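Local coordinates for protein polysaccharide deacetylase (Streptococcus pyogenes, PDB 6DQ3) that removes acetyl groups from N-acetylated sugar in the linkage unit that joins rhamnopolysaccharides to the streptococcal cell wall, probably by the zinc-dependent chemistry of carbohydrate esterase family 4, at residues V102-E108 / D157-K161; Q131-H137 / T167-P173; Q148-M152 / T180-A185; G193-G199 / L208-R214. One frame throughout, in Å; residues are numbered along the deposited sequence. Where two conformers were deposited one is given.

Contact 1: V102-E108 / D157-K161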
loop_
_atom_site.group_PDB
_atom_site.type_symbol
_atom_site.label_atom_id
_atom_site.label_comp_id
_atom_site.label_asym_id
_atom_site.label_seq_id
_atom_site.Cartn_x
_atom_site.Cartn_y
_atom_site.Cartn_z
ATOM N N VAL A 102 -5.203 -0.820 -5.540
ATOM C CA VAL A 102 -5.852 -1.674 -6.526
ATOM C C VAL A 102 -5.858 -1.012 -7.899
ATOM O O VAL A 102 -6.227 0.164 -8.042
ATOM C CB VAL A 102 -7.290 -2.019 -6.100
ATOM C CG1 VAL A 102 -7.967 -2.876 -7.177
ATOM C CG2 VAL A 102 -7.312 -2.711 -4.744
ATOM N N ILE A 103 -5.479 -1.791 -8.911
ATOM C CA ILE A 103 -5.613 -1.417 -10.313
ATOM C C ILE A 103 -7.008 -1.859 -10.742
ATOM O O ILE A 103 -7.232 -3.033 -11.047
ATOM C CB ILE A 103 -4.528 -2.065 -11.174
ATOM C CG1 ILE A 103 -3.140 -1.748 -10.614
ATOM C CG2 ILE A 103 -4.647 -1.621 -12.621
ATOM C CD1 ILE A 103 -2.018 -2.550 -11.260
ATOM N N THR A 104 -7.959 -0.922 -10.770
ATOM C CA THR A 104 -9.356 -1.335 -10.864
ATOM C C THR A 104 -9.686 -1.940 -12.221
ATOM O O THR A 104 -10.577 -2.789 -12.311
ATOM C CB THR A 104 -10.288 -0.163 -10.562
ATOM O OG1 THR A 104 -10.061 0.903 -11.490
ATOM C CG2 THR A 104 -10.052 0.334 -9.139
ATOM N N GLY A 105 -8.985 -1.530 -13.280
ATOM C CA GLY A 105 -9.277 -2.066 -14.599
ATOM C C GLY A 105 -9.039 -3.562 -14.711
ATOM O O GLY A 105 -9.805 -4.272 -15.369
ATOM N N LEU A 106 -7.962 -4.058 -14.096
ATOM C CA LEU A 106 -7.687 -5.493 -14.150
ATOM C C LEU A 106 -8.765 -6.287 -13.420
ATOM O O LEU A 106 -9.170 -7.362 -13.878
ATOM C CB LEU A 106 -6.310 -5.786 -13.559
ATOM C CG LEU A 106 -5.130 -5.324 -14.412
ATOM C CD1 LEU A 106 -3.854 -5.222 -13.600
ATOM C CD2 LEU A 106 -4.931 -6.267 -15.604
ATOM N N THR A 107 -9.249 -5.770 -12.289
ATOM C CA THR A 107 -10.328 -6.442 -11.575
ATOM C C THR A 107 -11.627 -6.386 -12.367
ATOM O O THR A 107 -12.381 -7.365 -12.408
ATOM C CB THR A 107 -10.509 -5.809 -10.195
ATOM O OG1 THR A 107 -9.360 -6.093 -9.384
ATOM C CG2 THR A 107 -11.754 -6.346 -9.513
ATOM N N GLU A 108 -11.904 -5.254 -13.012
ATOM C CA GLU A 108 -13.134 -5.135 -13.785
ATOM C C GLU A 108 -13.099 -6.016 -15.027
ATOM O O GLU A 108 -14.147 -6.478 -15.488
ATOM C CB GLU A 108 -13.367 -3.673 -14.167
ATOM C CG GLU A 108 -14.764 -3.379 -14.686
ATOM C CD GLU A 108 -15.040 -1.891 -14.793
ATOM O OE1 GLU A 108 -14.345 -1.105 -14.115
ATOM O OE2 GLU A 108 -15.948 -1.503 -15.558
ATOM N N ASP A 157 -14.322 5.892 -7.820
ATOM C CA ASP A 157 -15.761 5.663 -7.881
ATOM C C ASP A 157 -16.078 4.175 -7.939
ATOM O O ASP A 157 -17.089 3.732 -7.384
ATOM C CB ASP A 157 -16.366 6.383 -9.086
ATOM C CG ASP A 157 -16.310 7.893 -8.951
ATOM O OD1 ASP A 157 -16.177 8.387 -7.811
ATOM O OD2 ASP A 157 -16.401 8.586 -9.985
ATOM N N TYR A 158 -15.223 3.393 -8.600
ATOM C CA TYR A 158 -15.426 1.951 -8.691
ATOM C C TYR A 158 -15.263 1.289 -7.327
ATOM O O TYR A 158 -16.136 0.537 -6.885
ATOM C CB TYR A 158 -14.444 1.372 -9.713
ATOM C CG TYR A 158 -14.509 -0.127 -9.912
ATOM C CD1 TYR A 158 -15.388 -0.693 -10.830
ATOM C CD2 TYR A 158 -13.672 -0.972 -9.201
ATOM C CE1 TYR A 158 -15.440 -2.074 -11.018
ATOM C CE2 TYR A 158 -13.715 -2.348 -9.382
ATOM C CZ TYR A 158 -14.597 -2.893 -10.287
ATOM O OH TYR A 158 -14.628 -4.263 -10.458
ATOM N N LEU A 159 -14.154 1.565 -6.639
ATOM C CA LEU A 159 -13.952 0.987 -5.316
ATOM C C LEU A 159 -15.024 1.456 -4.339
ATOM O O LEU A 159 -15.560 0.657 -3.560
ATOM C CB LEU A 159 -12.561 1.345 -4.795
ATOM C CG LEU A 159 -11.390 0.809 -5.616
ATOM C CD1 LEU A 159 -10.110 1.548 -5.272
ATOM C CD2 LEU A 159 -11.221 -0.684 -5.392
ATOM N N ASP A 160 -15.355 2.753 -4.371
ATOM C CA ASP A 160 -16.358 3.287 -3.458
ATOM C C ASP A 160 -17.699 2.595 -3.635
ATOM O O ASP A 160 -18.369 2.261 -2.652
ATOM C CB ASP A 160 -16.537 4.790 -3.678
ATOM C CG ASP A 160 -15.333 5.589 -3.249
ATOM O OD1 ASP A 160 -14.363 4.981 -2.757
ATOM O OD2 ASP A 160 -15.358 6.831 -3.401
ATOM N N LYS A 161 -18.120 2.390 -4.883
ATOM C CA LYS A 161 -19.412 1.766 -5.127
ATOM C C LYS A 161 -19.350 0.261 -4.887
ATOM O O LYS A 161 -20.165 -0.285 -4.137
ATOM C CB LYS A 161 -19.872 2.070 -6.553
ATOM C CG LYS A 161 -21.250 1.526 -6.888
ATOM C CD LYS A 161 -21.646 1.868 -8.322
ATOM C CE LYS A 161 -23.029 1.331 -8.662
ATOM N NZ LYS A 161 -23.454 1.699 -10.044
#
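Thr-104 wedges its methyl between Tyr-158 and Leu-159, where a strand end and the short helix 104-108 of the deacetylase alpha/beta fold meet the long helix 145-162. The two helix segments run at 58° with axes 11.2 Å apart, too far for close-packed backbones, and long side chains from 157-161 bridge the gap. The buried half is apolar. Thr-104 CG2 lies 3.8 Å from Leu-159 CG, while Thr-104 CB approaches Tyr-158 CD2 at 3.7 Å as the two side chains slide past each other in opposite directions. The torsion of Thr-104 (chi1 60°) sets OG1 between its own N and carbonyl carbon and swings CG2 across to the leucine. Deeper still, Val-102 CB reaches Leu-159 CD2 at 4.2 Å, and Met-120 of helix 117-124 also packs on that valine.

Burial falls away from these residues toward solvent, through partly exposed Tyr-158 and Thr-107 to exposed Glu-108, and the contact turns more polar. The ring of Tyr-158 has Thr-107 CG2 near its plane, 3.7 Å from OH. Thr-107 OG1 takes no part in this meeting, since it is hydrogen-bonded to Leu-115 O. At the exposed rim the extended Glu-108 side chain crosses the tyrosine, its carboxylate plane only 3° from parallel to the ring and its OE1 3.4 Å from Tyr-158 CE1.

Contact 2: Q131-H137 / T167-P173. With ZN (zinc ion), chain D; EDO (1,2-ethanediol), chain H.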
loop_
_atom_site.group_PDB
_atom_site.type_symbol
_atom_site.label_atom_id
_atom_site.label_comp_id
_atom_site.label_asym_id
_atom_site.label_seq_id
_atom_site.Cartn_x
_atom_site.Cartn_y
_atom_site.Cartn_z
ATOM N N GLN A 131 -7.302 0.467 -1.487
ATOM C CA GLN A 131 -7.218 1.852 -1.898
ATOM C C GLN A 131 -6.885 1.913 -3.389
ATOM O O GLN A 131 -6.936 0.905 -4.106
ATOM C CB GLN A 131 -6.201 2.581 -1.012
ATOM C CG GLN A 131 -6.528 2.523 0.491
ATOM C CD GLN A 131 -7.833 3.218 0.856
ATOM O OE1 GLN A 131 -8.081 4.347 0.445
ATOM N NE2 GLN A 131 -8.678 2.535 1.621
ATOM N N ASP A 132 -6.556 3.112 -3.864
ATOM C CA ASP A 132 -6.544 3.380 -5.294
ATOM C C ASP A 132 -5.164 3.221 -5.912
ATOM O O ASP A 132 -4.155 3.634 -5.334
ATOM C CB ASP A 132 -7.063 4.795 -5.558
ATOM C CG ASP A 132 -7.301 5.059 -7.020
ATOM O OD1 ASP A 132 -6.329 5.380 -7.734
ATOM O OD2 ASP A 132 -8.458 4.919 -7.452
ATOM N N HIS A 133 -5.133 2.610 -7.104
ATOM C CA HIS A 133 -3.915 2.508 -7.899
ATOM C C HIS A 133 -4.219 2.740 -9.377
ATOM O O HIS A 133 -3.586 2.137 -10.248
ATOM C CB HIS A 133 -3.241 1.153 -7.671
ATOM C CG HIS A 133 -1.765 1.150 -7.934
ATOM N ND1 HIS A 133 -0.953 2.240 -7.694
ATOM C CD2 HIS A 133 -0.953 0.171 -8.396
ATOM C CE1 HIS A 133 0.293 1.935 -8.013
ATOM N NE2 HIS A 133 0.320 0.685 -8.443
ATOM N N THR A 134 -5.192 3.618 -9.654
ATOM C CA THR A 134 -5.664 4.017 -10.977
ATOM C C THR A 134 -6.445 2.906 -11.672
ATOM O O THR A 134 -6.502 1.768 -11.190
ATOM C CB THR A 134 -4.524 4.469 -11.902
ATOM O OG1 THR A 134 -3.843 3.326 -12.432
ATOM C CG2 THR A 134 -3.543 5.384 -11.182
ATOM N N VAL A 135 -7.050 3.238 -12.814
ATOM C CA VAL A 135 -7.799 2.253 -13.586
ATOM C C VAL A 135 -6.856 1.384 -14.407
ATOM O O VAL A 135 -6.904 0.152 -14.336
ATOM C CB VAL A 135 -8.833 2.948 -14.493
ATOM C CG1 VAL A 135 -9.592 1.904 -15.317
ATOM C CG2 VAL A 135 -9.788 3.811 -13.691
ATOM N N ASN A 136 -5.980 2.008 -15.195
ATOM C CA ASN A 136 -5.166 1.295 -16.167
ATOM C C ASN A 136 -3.673 1.327 -15.861
ATOM O O ASN A 136 -2.886 0.794 -16.649
ATOM C CB ASN A 136 -5.431 1.873 -17.565
ATOM C CG ASN A 136 -6.876 1.679 -18.012
ATOM O OD1 ASN A 136 -7.333 0.548 -18.203
ATOM N ND2 ASN A 136 -7.599 2.784 -18.188
ATOM N N HIS A 137 -3.265 1.911 -14.732
ATOM C CA HIS A 137 -1.865 1.959 -14.318
ATOM C C HIS A 137 -0.989 2.687 -15.331
ATOM O O HIS A 137 0.101 2.202 -15.669
ATOM C CB HIS A 137 -1.343 0.535 -14.093
ATOM C CG HIS A 137 -0.194 0.439 -13.134
ATOM N ND1 HIS A 137 1.123 0.449 -13.543
ATOM C CD2 HIS A 137 -0.166 0.286 -11.789
ATOM C CE1 HIS A 137 1.912 0.329 -12.490
ATOM N NE2 HIS A 137 1.154 0.226 -11.412
ATOM N N THR A 167 -12.904 5.674 -0.522
ATOM C CA THR A 167 -11.471 5.513 -0.726
ATOM C C THR A 167 -10.762 6.837 -0.492
ATOM O O THR A 167 -11.160 7.868 -1.045
ATOM C CB THR A 167 -11.201 5.013 -2.145
ATOM O OG1 THR A 167 -11.964 3.823 -2.391
ATOM C CG2 THR A 167 -9.723 4.711 -2.337
ATOM N N ILE A 168 -9.709 6.820 0.321
ATOM C CA ILE A 168 -9.026 8.054 0.698
ATOM C C ILE A 168 -7.565 8.087 0.290
ATOM O O ILE A 168 -6.944 9.157 0.384
ATOM C CB ILE A 168 -9.143 8.322 2.214
ATOM C CG1 ILE A 168 -8.475 7.204 3.020
ATOM C CG2 ILE A 168 -10.599 8.437 2.625
ATOM C CD1 ILE A 168 -8.208 7.584 4.466
ATOM N N ALA A 169 -6.979 6.968 -0.142
ATOM C CA ALA A 169 -5.551 6.912 -0.412
ATOM C C ALA A 169 -5.293 6.439 -1.832
ATOM O O ALA A 169 -6.041 5.623 -2.379
ATOM C CB ALA A 169 -4.835 5.975 0.581
ATOM N N ILE A 170 -4.214 6.956 -2.420
ATOM C CA ILE A 170 -3.779 6.552 -3.750
ATOM C C ILE A 170 -2.282 6.274 -3.708
ATOM O O ILE A 170 -1.529 6.917 -2.966
ATOM C CB ILE A 170 -4.114 7.625 -4.819
ATOM C CG1 ILE A 170 -3.665 7.172 -6.211
ATOM C CG2 ILE A 170 -3.473 8.961 -4.443
ATOM C CD1 ILE A 170 -4.111 8.091 -7.331
ATOM N N ALA A 171 -1.861 5.278 -4.485
ATOM C CA ALA A 171 -0.453 5.040 -4.786
ATOM C C ALA A 171 -0.246 5.339 -6.267
ATOM O O ALA A 171 -0.930 4.759 -7.113
ATOM C CB ALA A 171 -0.045 3.598 -4.468
ATOM N N TYR A 172 0.675 6.246 -6.582
ATOM C CA TYR A 172 0.902 6.616 -7.981
ATOM C C TYR A 172 1.664 5.506 -8.695
ATOM O O TYR A 172 2.660 5.004 -8.159
ATOM C CB TYR A 172 1.671 7.936 -8.070
ATOM C CG TYR A 172 1.033 9.000 -7.216
ATOM C CD1 TYR A 172 -0.248 9.455 -7.495
ATOM C CD2 TYR A 172 1.686 9.515 -6.108
ATOM C CE1 TYR A 172 -0.851 10.390 -6.706
ATOM C CE2 TYR A 172 1.092 10.465 -5.316
ATOM C CZ TYR A 172 -0.179 10.897 -5.617
ATOM O OH TYR A 172 -0.787 11.841 -4.832
ATOM N N PRO A 173 1.226 5.085 -9.885
ATOM C CA PRO A 173 1.946 4.017 -10.592
ATOM C C PRO A 173 3.407 4.376 -10.810
ATOM O O PRO A 173 3.737 5.452 -11.320
ATOM C CB PRO A 173 1.179 3.881 -11.913
ATOM C CG PRO A 173 -0.224 4.277 -11.542
ATOM C CD PRO A 173 -0.056 5.407 -10.541
HETATM ZN ZN ZN D . 1.895 -0.321 -9.567
HETATM C C1 EDO H . -7.129 -4.220 -17.857
HETATM O O1 EDO H . -7.014 -5.113 -18.968
HETATM C C2 EDO H . -7.055 -2.777 -18.347
HETATM O O2 EDO H . -7.342 -1.917 -17.244
HETATM O O HOH W 1 3.667 -1.540 -10.590
#
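Thr-167 opens the meeting with its CG2 sliding past Gln-131, at a beta-alpha-beta crossover whose two strand ends, 128-132 and 169-171, are joined through helix 145-162. The next two residues both serve one amide oxygen: Gln-131 OE1 accepts from Ile-168 N at 3.0 Å, in the carbonyl plane, and from Ala-169 N at 2.9 Å, tilted from it. A bend in the glutamine (chi2 -63°) brings OE1 back to this corner. Ala-169 O then takes Asp-132 N at 3.0 Å. Ile-170 faces Asp-132 in a single beta bridge, their side chains side by side, and Ala-171 N closes it on Asp-132 O at 2.9 Å. Asp-132 OD1 makes an Asx turn with Thr-134 N, and OD2 bonds Ser-155 OG of helix 145-162.

Ala-171 O belongs to the second shell of the metal: His-133 ND1 donates to it at 2.6 Å, from 46° above the carbonyl plane, fixing the ring's rotation while NE2 binds zinc. With Asp-78 and His-137 it forms the Asp-His-His metal triad familiar from family 4 esterases. Pro-173 ends the walk: Thr-134 CG2 packs on its ring, 3.5 Å from CG, and its CB stands 3.6 Å from the centroid of the His-137 ring, 6° off the normal, a CH-pi contact.

Contact 3: Q148-M152 / T180-A185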
loop_
_atom_site.group_PDB
_atom_site.type_symbol
_atom_site.label_atom_id
_atom_site.label_comp_id
_atom_site.label_asym_id
_atom_site.label_seq_id
_atom_site.Cartn_x
_atom_site.Cartn_y
_atom_site.Cartn_z
ATOM N N GLN A 148 -5.491 12.246 -16.243
ATOM C CA GLN A 148 -5.158 11.990 -14.847
ATOM C C GLN A 148 -6.408 12.020 -13.981
ATOM O O GLN A 148 -6.569 11.189 -13.076
ATOM C CB GLN A 148 -4.145 13.011 -14.332
ATOM C CG GLN A 148 -2.774 12.938 -14.957
ATOM C CD GLN A 148 -1.728 13.646 -14.119
ATOM O OE1 GLN A 148 -1.532 13.321 -12.948
ATOM N NE2 GLN A 148 -1.058 14.628 -14.711
ATOM N N THR A 149 -7.305 12.974 -14.235
ATOM C CA THR A 149 -8.548 13.038 -13.476
ATOM C C THR A 149 -9.358 11.757 -13.663
ATOM O O THR A 149 -9.793 11.137 -12.687
ATOM C CB THR A 149 -9.352 14.270 -13.895
ATOM O OG1 THR A 149 -8.550 15.451 -13.739
ATOM C CG2 THR A 149 -10.603 14.412 -13.046
ATOM N N THR A 150 -9.541 11.326 -14.914
ATOM C CA THR A 150 -10.300 10.105 -15.178
ATOM C C THR A 150 -9.665 8.900 -14.494
ATOM O O THR A 150 -10.351 8.114 -13.831
ATOM C CB THR A 150 -10.404 9.873 -16.688
ATOM O OG1 THR A 150 -11.061 10.990 -17.301
ATOM C CG2 THR A 150 -11.182 8.594 -17.001
ATOM N N GLU A 151 -8.347 8.739 -14.637
ATOM C CA GLU A 151 -7.673 7.567 -14.089
ATOM C C GLU A 151 -7.783 7.513 -12.571
ATOM O O GLU A 151 -7.901 6.430 -11.986
ATOM C CB GLU A 151 -6.206 7.567 -14.511
ATOM C CG GLU A 151 -5.975 7.152 -15.952
ATOM C CD GLU A 151 -6.171 5.661 -16.164
ATOM O OE1 GLU A 151 -6.185 4.900 -15.173
ATOM O OE2 GLU A 151 -6.309 5.247 -17.331
ATOM N N MET A 152 -7.737 8.667 -11.912
ATOM C CA MET A 152 -7.796 8.711 -10.459
ATOM C C MET A 152 -9.224 8.764 -9.937
ATOM O O MET A 152 -9.480 8.326 -8.809
ATOM C CB MET A 152 -7.017 9.924 -9.941
ATOM C CG MET A 152 -5.501 9.772 -10.038
ATOM S SD MET A 152 -4.606 11.102 -9.204
ATOM C CE MET A 152 -4.492 12.316 -10.526
ATOM N N THR A 180 0.577 18.665 -11.169
ATOM C CA THR A 180 -0.800 18.452 -11.605
ATOM C C THR A 180 -1.416 17.224 -10.940
ATOM O O THR A 180 -2.567 17.266 -10.488
ATOM C CB THR A 180 -0.837 18.325 -13.133
ATOM O OG1 THR A 180 -0.575 19.605 -13.728
ATOM C CG2 THR A 180 -2.185 17.810 -13.601
ATOM N N THR A 181 -0.673 16.115 -10.882
ATOM C CA THR A 181 -1.183 14.920 -10.211
ATOM C C THR A 181 -1.668 15.252 -8.802
ATOM O O THR A 181 -2.767 14.858 -8.396
ATOM C CB THR A 181 -0.100 13.837 -10.141
ATOM O OG1 THR A 181 0.507 13.655 -11.424
ATOM C CG2 THR A 181 -0.687 12.505 -9.660
ATOM N N LEU A 182 -0.846 15.971 -8.035
ATOM C CA LEU A 182 -1.170 16.219 -6.634
ATOM C C LEU A 182 -2.321 17.203 -6.493
ATOM O O LEU A 182 -3.152 17.068 -5.588
ATOM C CB LEU A 182 0.065 16.731 -5.904
ATOM C CG LEU A 182 1.291 15.827 -6.024
ATOM C CD1 LEU A 182 2.496 16.525 -5.398
ATOM C CD2 LEU A 182 1.044 14.467 -5.389
ATOM N N GLN A 183 -2.385 18.209 -7.369
ATOM C CA GLN A 183 -3.514 19.129 -7.337
ATOM C C GLN A 183 -4.813 18.389 -7.631
ATOM O O GLN A 183 -5.826 18.601 -6.956
ATOM C CB GLN A 183 -3.291 20.272 -8.336
ATOM C CG GLN A 183 -2.074 21.155 -8.026
ATOM C CD GLN A 183 -1.578 21.950 -9.229
ATOM O OE1 GLN A 183 -2.144 21.875 -10.317
ATOM N NE2 GLN A 183 -0.512 22.713 -9.030
ATOM N N ILE A 184 -4.793 17.488 -8.615
ATOM C CA ILE A 184 -6.000 16.752 -8.976
ATOM C C ILE A 184 -6.402 15.801 -7.851
ATOM O O ILE A 184 -7.575 15.733 -7.466
ATOM C CB ILE A 184 -5.785 15.995 -10.301
ATOM C CG1 ILE A 184 -5.681 16.981 -11.468
ATOM C CG2 ILE A 184 -6.915 15.003 -10.531
ATOM C CD1 ILE A 184 -5.252 16.349 -12.783
ATOM N N ALA A 185 -5.439 15.049 -7.316
ATOM C CA ALA A 185 -5.749 14.124 -6.230
ATOM C C ALA A 185 -6.442 14.848 -5.084
ATOM O O ALA A 185 -7.403 14.334 -4.503
ATOM C CB ALA A 185 -4.473 13.437 -5.744
#
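Met-152 and Ile-184 carry the apolar centre of this helix-helix packing: the methionine CE lies 3.6 Å from Ile-184 CG2, the two side chains crossing at about a right angle. The thioether bends at its last torsion (chi3 -88°), which turns CE toward the isoleucine, while SD faces Ala-185 CB at 4.2 Å. Ile-184 CD1 goes the other way, to Gln-148 CB at 3.8 Å and Thr-149 OG1 at 3.5 Å. Beside it the amide of Gln-148 puts OE1 2.6 Å from Thr-181 OG1 and NE2 near Thr-180 CG2.

The second shell places these groups. Thr-149 OG1 is hydrogen-bonded to Pro-145 O in its own helix, Gln-148 NE2 weakly to Ala-143 O, and Thr-181 OG1 also lies within bonding reach of Asn-178 OD1. Behind them, the segments of helices 145-162 and 179-187 cross at -52° with axes 10.0 Å apart. The buried interface therefore joins hydrocarbon packing to one short polar pair, which links the two helices through neutral groups, without a charge.

Contact 4: G193-G199 / L208-R214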
loop_
_atom_site.group_PDB
_atom_site.type_symbol
_atom_site.label_atom_id
_atom_site.label_comp_id
_atom_site.label_asym_id
_atom_site.label_seq_id
_atom_site.Cartn_x
_atom_site.Cartn_y
_atom_site.Cartn_z
ATOM N N GLY A 193 -1.502 10.107 -0.165
ATOM C CA GLY A 193 -0.872 9.631 -1.379
ATOM C C GLY A 193 0.509 9.099 -1.063
ATOM O O GLY A 193 1.233 9.700 -0.265
ATOM N N VAL A 194 0.881 7.967 -1.655
ATOM C CA VAL A 194 2.166 7.337 -1.379
ATOM C C VAL A 194 2.975 7.244 -2.662
ATOM O O VAL A 194 2.435 6.974 -3.740
ATOM C CB VAL A 194 2.012 5.943 -0.729
ATOM C CG1 VAL A 194 1.405 6.091 0.661
ATOM C CG2 VAL A 194 1.187 5.011 -1.589
ATOM N N THR A 195 4.279 7.455 -2.529
ATOM C CA THR A 195 5.233 7.482 -3.618
ATOM C C THR A 195 6.145 6.261 -3.503
ATOM O O THR A 195 5.915 5.363 -2.684
ATOM C CB THR A 195 6.042 8.775 -3.557
ATOM O OG1 THR A 195 6.964 8.683 -2.464
ATOM C CG2 THR A 195 5.125 9.983 -3.347
ATOM N N THR A 196 7.210 6.245 -4.307
ATOM C CA THR A 196 8.294 5.288 -4.120
ATOM C C THR A 196 9.576 5.954 -3.619
ATOM O O THR A 196 10.649 5.343 -3.678
ATOM C CB THR A 196 8.570 4.502 -5.411
ATOM O OG1 THR A 196 8.933 5.388 -6.479
ATOM C CG2 THR A 196 7.337 3.687 -5.821
ATOM N N ASN A 197 9.490 7.201 -3.140
ATOM C CA ASN A 197 10.635 7.865 -2.525
ATOM C C ASN A 197 10.992 7.156 -1.220
ATOM O O ASN A 197 10.148 7.033 -0.327
ATOM C CB ASN A 197 10.327 9.339 -2.249
ATOM C CG ASN A 197 9.964 10.119 -3.507
ATOM O OD1 ASN A 197 10.396 9.790 -4.610
ATOM N ND2 ASN A 197 9.170 11.170 -3.335
ATOM N N GLU A 198 12.245 6.722 -1.088
ATOM C CA GLU A 198 12.645 5.889 0.044
ATOM C C GLU A 198 12.778 6.693 1.336
ATOM O O GLU A 198 13.410 7.756 1.363
ATOM C CB GLU A 198 13.967 5.186 -0.274
ATOM C CG GLU A 198 14.510 4.270 0.819
ATOM C CD GLU A 198 13.660 3.028 1.045
ATOM O OE1 GLU A 198 12.923 2.616 0.124
ATOM O OE2 GLU A 198 13.732 2.464 2.155
ATOM N N GLY A 199 12.192 6.171 2.399
ATOM C CA GLY A 199 12.366 6.727 3.729
ATOM C C GLY A 199 11.126 6.535 4.576
ATOM O O GLY A 199 10.065 6.128 4.102
ATOM N N LEU A 208 -0.079 13.971 0.307
ATOM C CA LEU A 208 -0.347 13.298 -0.957
ATOM C C LEU A 208 0.923 12.827 -1.657
ATOM O O LEU A 208 0.862 12.420 -2.825
ATOM C CB LEU A 208 -1.135 14.213 -1.893
ATOM C CG LEU A 208 -2.551 14.530 -1.419
ATOM C CD1 LEU A 208 -3.207 15.555 -2.346
ATOM C CD2 LEU A 208 -3.414 13.282 -1.311
ATOM N N SER A 209 2.059 12.855 -0.966
ATOM C CA SER A 209 3.329 12.431 -1.540
ATOM C C SER A 209 4.236 11.858 -0.449
ATOM O O SER A 209 5.382 12.266 -0.262
ATOM C CB SER A 209 3.989 13.602 -2.264
ATOM O OG SER A 209 4.090 14.733 -1.413
ATOM N N LEU A 210 3.731 10.853 0.266
ATOM C CA LEU A 210 4.438 10.297 1.411
ATOM C C LEU A 210 5.515 9.302 0.999
ATOM O O LEU A 210 5.342 8.530 0.048
ATOM C CB LEU A 210 3.449 9.602 2.343
ATOM C CG LEU A 210 2.381 10.485 2.984
ATOM C CD1 LEU A 210 1.249 9.648 3.564
ATOM C CD2 LEU A 210 3.017 11.352 4.058
ATOM N N ASN A 211 6.620 9.304 1.750
ATOM C CA ASN A 211 7.692 8.342 1.539
ATOM C C ASN A 211 7.215 6.929 1.864
ATOM O O ASN A 211 6.305 6.730 2.673
ATOM C CB ASN A 211 8.900 8.639 2.437
ATOM C CG ASN A 211 9.573 9.961 2.138
ATOM O OD1 ASN A 211 9.364 10.573 1.094
ATOM N ND2 ASN A 211 10.413 10.403 3.071
ATOM N N ARG A 212 7.871 5.940 1.259
ATOM C CA ARG A 212 7.669 4.546 1.635
ATOM C C ARG A 212 9.013 3.844 1.749
ATOM O O ARG A 212 10.024 4.296 1.207
ATOM C CB ARG A 212 6.769 3.814 0.629
ATOM C CG ARG A 212 5.321 4.286 0.669
ATOM C CD ARG A 212 4.378 3.270 0.043
ATOM N NE ARG A 212 4.413 3.303 -1.417
ATOM C CZ ARG A 212 3.719 2.484 -2.199
ATOM N NH1 ARG A 212 2.932 1.554 -1.663
ATOM N NH2 ARG A 212 3.813 2.590 -3.515
ATOM N N ILE A 213 9.012 2.738 2.488
ATOM C CA ILE A 213 10.197 1.909 2.689
ATOM C C ILE A 213 10.041 0.688 1.796
ATOM O O ILE A 213 9.129 -0.123 1.999
ATOM C CB ILE A 213 10.364 1.505 4.161
ATOM C CG1 ILE A 213 10.639 2.736 5.024
ATOM C CG2 ILE A 213 11.471 0.463 4.298
ATOM C CD1 ILE A 213 10.390 2.509 6.510
ATOM N N ARG A 214 10.916 0.553 0.801
ATOM C CA ARG A 214 10.846 -0.585 -0.107
ATOM C C ARG A 214 11.350 -1.834 0.606
ATOM O O ARG A 214 12.428 -1.826 1.211
ATOM C CB ARG A 214 11.669 -0.329 -1.370
ATOM C CG ARG A 214 11.571 -1.464 -2.393
ATOM C CD ARG A 214 12.464 -1.246 -3.607
ATOM N NE ARG A 214 12.077 -0.086 -4.408
ATOM C CZ ARG A 214 11.075 -0.074 -5.282
ATOM N NH1 ARG A 214 10.334 -1.158 -5.467
ATOM N NH2 ARG A 214 10.806 1.029 -5.967
HETATM O O HOH W 2 3.769 5.122 -5.542
HETATM O O HOH W 3 7.687 11.341 -0.979
HETATM O O HOH W 4 12.226 3.777 -5.560
HETATM O O HOH W 5 14.394 -0.036 1.766
HETATM O O HOH W 6 7.639 5.353 5.006
#
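Gly-193 and Leu-210 start the backbone bonding of two parallel strands, Leu-210 N reaching Gly-193 O at 2.8 Å and Thr-195 N returning to Leu-210 O. The pairing then slips by two residues, a beta bulge, before Arg-212 N bonds Asn-197 O and Gly-199 N bonds Arg-212 O.

Side chains bind backbone on both sides of the shift. Leu-210 O is gripped twice, since Thr-195 OG1 also donates to it at 3.0 Å; the same hydroxyl accepts from Asn-197 N in an ST turn, at the corner where the first strand changes direction. Arg-212 NE makes a nearly straight bond (174°) to Thr-195 O, 2.8 Å away and almost in the guanidinium plane. Glu-198, bent at chi2 (68°), curls OE1 back to accept Arg-214 N at 3.0 Å on its syn lone pair.

Van der Waals packing centres on Val-194, whose CG2 covers one guanidinium face of Arg-212, 3.6 Å above the plane. Among the waters, one joins Thr-196 O to Arg-214 NH2 and another links Glu-198 OE2 with Arg-214 O.

Arg-212 carries the contact inward: NH2 forms a salt bridge with Asp-77 and NH1 bonds Thr-75. By strand pairing, 192-198 lies between 169-171 and 210-214, with 8-14 on the far side of 210-214; helix 179-187 packs against Leu-208.

Contact 2 is the buried hub, and contact 3 is also buried though farther from the chain centre; contacts 1 and 4 are each partly buried, with one exposed residue. Helix 145-162 serves contacts 1 and 3 and forms the chain's crossover between the strands of contact 2. Contact 1 abuts contact 2 through Val-102 N to Gln-131 O, contact 3 through Glu-151 OE1 to Asn-136 N, and contact 4 through Ile-170 O to Val-194 N. Chemistry follows place: helix packing in 1 and 3 rests mostly on hydrocarbon, with a carboxylate beside a tyrosine ring or an amide-hydroxyl pair, whereas 2 and 4 rely on backbone bonds, 2 adding zinc ligands on one segment and 4 a buried arginine.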